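Local structure of dihydroneopterin triphosphate diphosphatase (Escherichia coli O157:H7, 5U7F) at residues E100-L105 with R139-Q144. The protein probably hydrolyses dihydroneopterin triphosphate to the monophosphate and pyrophosphate, a step of folate biosynthesis, as a metal-dependent Nudix hydrolase. Sequence-based numbering, arbitrary orientation.
Sequences ESWFCL and RQAIEQ
Ala141 sets its methyl group squarely over the benzene half of the Trp102 indole, a CH-pi contact with CB 3.7 Å from the centroid of the six-membered ring and 11° off its normal. A small residue suits this helical position: the ring comes close enough to touch backbone as well, CZ3 lying 3.7 Å from Ala141 CA. The CB of Trp102 points toward the helix, and with CG anti to the carbonyl carbon (chi1 -66°) the indole lies against it.

Two glutamines border the same ring at its edge. Gln140 runs its extended chain past the indole, CG 3.7 Å from CH2, its amide nearly perpendicular to the ring; a long chain suits this place, apolar along the ring and polar at its end. One helical turn on, Gln144 meets CZ3 through its amide oxygen, OE1, at 3.7 Å. Arg77 NH1, from strand 72-82, hydrogen-bonds Gln140 OE1 and, weakly, Gln144 OE1.

The polar edge of the indole is satisfied within its own strand: NE1 donates to Glu100 OE1 at 2.9 Å, reaching it on the anti side, 31° out of the carboxylate plane. Ser137 of the helix also hydrogen-bonds this oxygen, so the buried carboxylate helps hold the indole in its orientation and ties strand to helix.

In the alpha/beta/alpha sandwich of the Nudix fold, Trp102 meets helix 136-147 on one sheet face, while Phe103 and Leu105 pack on helix 49-61, within the Nudix box, on the other. Between these two segments, without a direct hydrogen bond, the contact is apolar packing centred on Trp102, to which Leu13 and Phe145 add.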
loop_
_atom_site.group_PDB
_atom_site.type_symbol
_atom_site.label_atom_id
_atom_site.label_comp_id
_atom_site.label_asym_id
_atom_site.label_seq_id
_atom_site.Cartn_x
_atom_site.Cartn_y
_atom_site.Cartn_z
ATOM N N GLU A 100 -11.019 0.332 1.084
ATOM C CA GLU A 100 -9.696 0.529 0.511
ATOM C C GLU A 100 -9.765 0.668 -1.004
ATOM O O GLU A 100 -10.305 -0.223 -1.659
ATOM C CB GLU A 100 -8.815 -0.664 0.843
ATOM C CG GLU A 100 -7.406 -0.651 0.278
ATOM C CD GLU A 100 -6.657 -1.952 0.626
ATOM O OE1 GLU A 100 -6.916 -3.009 -0.009
ATOM O OE2 GLU A 100 -5.819 -1.922 1.558
ATOM N N SER A 101 -9.188 1.739 -1.535
ATOM C CA SER A 101 -9.090 1.935 -2.997
ATOM C C SER A 101 -7.688 1.653 -3.521
ATOM O O SER A 101 -6.694 2.057 -2.900
ATOM C CB SER A 101 -9.534 3.362 -3.364
ATOM O OG SER A 101 -10.892 3.513 -3.012
ATOM N N TRP A 102 -7.607 0.994 -4.681
ATOM C CA TRP A 102 -6.332 0.445 -5.155
ATOM C C TRP A 102 -5.715 1.331 -6.225
ATOM O O TRP A 102 -6.411 1.819 -7.117
ATOM C CB TRP A 102 -6.498 -0.976 -5.741
ATOM C CG TRP A 102 -6.892 -2.032 -4.786
ATOM C CD1 TRP A 102 -7.002 -1.916 -3.419
ATOM C CD2 TRP A 102 -7.270 -3.369 -5.102
ATOM N NE1 TRP A 102 -7.405 -3.100 -2.882
ATOM C CE2 TRP A 102 -7.575 -4.011 -3.890
ATOM C CE3 TRP A 102 -7.390 -4.088 -6.295
ATOM C CZ2 TRP A 102 -7.967 -5.338 -3.828
ATOM C CZ3 TRP A 102 -7.774 -5.409 -6.231
ATOM C CH2 TRP A 102 -8.078 -6.018 -5.002
ATOM N N PHE A 103 -4.401 1.478 -6.142
ATOM C CA PHE A 103 -3.584 2.160 -7.157
ATOM C C PHE A 103 -2.354 1.288 -7.492
ATOM O O PHE A 103 -1.934 0.413 -6.714
ATOM C CB PHE A 103 -3.133 3.535 -6.666
ATOM C CG PHE A 103 -4.254 4.489 -6.392
ATOM C CD1 PHE A 103 -4.978 4.417 -5.206
ATOM C CD2 PHE A 103 -4.597 5.452 -7.321
ATOM C CE1 PHE A 103 -6.020 5.300 -4.969
ATOM C CE2 PHE A 103 -5.649 6.339 -7.088
ATOM C CZ PHE A 103 -6.350 6.269 -5.928
ATOM N N CYS A 104 -1.762 1.542 -8.655
ATOM C CA CYS A 104 -0.610 0.777 -9.132
ATOM C C CYS A 104 0.467 1.805 -9.468
ATOM O O CYS A 104 0.159 2.887 -9.952
ATOM C CB CYS A 104 -1.003 -0.094 -10.348
ATOM S SG CYS A 104 -2.705 -0.800 -10.233
ATOM N N LEU A 105 1.716 1.518 -9.126
ATOM C CA LEU A 105 2.818 2.405 -9.482
ATOM C C LEU A 105 3.986 1.579 -10.001
ATOM O O LEU A 105 4.593 0.789 -9.286
ATOM C CB LEU A 105 3.249 3.276 -8.299
ATOM C CG LEU A 105 4.500 4.134 -8.535
ATOM C CD1 LEU A 105 4.244 5.140 -9.654
ATOM C CD2 LEU A 105 4.939 4.831 -7.273
ATOM N N ARG A 139 -2.913 -8.941 -1.314
ATOM C CA ARG A 139 -2.684 -10.119 -2.127
ATOM C C ARG A 139 -3.425 -10.055 -3.442
ATOM O O ARG A 139 -2.832 -10.239 -4.526
ATOM C CB ARG A 139 -3.099 -11.352 -1.375
ATOM C CG ARG A 139 -3.122 -12.622 -2.212
ATOM C CD ARG A 139 -3.188 -13.837 -1.312
ATOM N NE ARG A 139 -4.511 -13.960 -0.732
ATOM C CZ ARG A 139 -4.823 -13.885 0.558
ATOM N NH1 ARG A 139 -3.903 -13.669 1.517
ATOM N NH2 ARG A 139 -6.103 -14.048 0.875
ATOM N N GLN A 140 -4.722 -9.783 -3.353
ATOM C CA GLN A 140 -5.557 -9.777 -4.550
ATOM C C GLN A 140 -5.096 -8.697 -5.545
ATOM O O GLN A 140 -5.094 -8.907 -6.759
ATOM C CB GLN A 140 -7.025 -9.573 -4.174
ATOM C CG GLN A 140 -7.989 -9.749 -5.349
ATOM C CD GLN A 140 -9.481 -9.661 -4.951
ATOM O OE1 GLN A 140 -10.299 -9.129 -5.701
ATOM N NE2 GLN A 140 -9.821 -10.212 -3.803
ATOM N N ALA A 141 -4.669 -7.548 -5.035
ATOM C CA ALA A 141 -4.236 -6.464 -5.897
ATOM C C ALA A 141 -2.951 -6.859 -6.632
ATOM O O ALA A 141 -2.828 -6.606 -7.817
ATOM C CB ALA A 141 -4.041 -5.182 -5.101
ATOM N N ILE A 142 -2.024 -7.495 -5.930
ATOM C CA ILE A 142 -0.779 -7.961 -6.561
ATOM C C ILE A 142 -1.146 -8.960 -7.674
ATOM O O ILE A 142 -0.647 -8.878 -8.808
ATOM C CB ILE A 142 0.169 -8.584 -5.512
ATOM C CG1 ILE A 142 0.679 -7.497 -4.569
ATOM C CG2 ILE A 142 1.394 -9.295 -6.196
ATOM C CD1 ILE A 142 1.425 -8.056 -3.339
ATOM N N GLU A 143 -2.055 -9.875 -7.368
ATOM C CA GLU A 143 -2.424 -10.930 -8.316
ATOM C C GLU A 143 -3.068 -10.356 -9.562
ATOM O O GLU A 143 -2.743 -10.758 -10.696
ATOM C CB GLU A 143 -3.354 -11.958 -7.676
ATOM C CG GLU A 143 -2.669 -12.797 -6.577
ATOM C CD GLU A 143 -3.592 -13.758 -5.817
ATOM O OE1 GLU A 143 -4.803 -13.476 -5.648
ATOM O OE2 GLU A 143 -3.086 -14.805 -5.349
ATOM N N GLN A 144 -3.932 -9.379 -9.382
ATOM C CA GLN A 144 -4.710 -8.897 -10.502
ATOM C C GLN A 144 -4.017 -7.816 -11.323
ATOM O O GLN A 144 -4.352 -7.644 -12.498
ATOM C CB GLN A 144 -6.068 -8.402 -9.993
ATOM C CG GLN A 144 -6.909 -9.538 -9.456
ATOM C CD GLN A 144 -8.291 -9.073 -9.000
ATOM O OE1 GLN A 144 -8.526 -7.871 -8.828
ATOM N NE2 GLN A 144 -9.208 -10.024 -8.806
#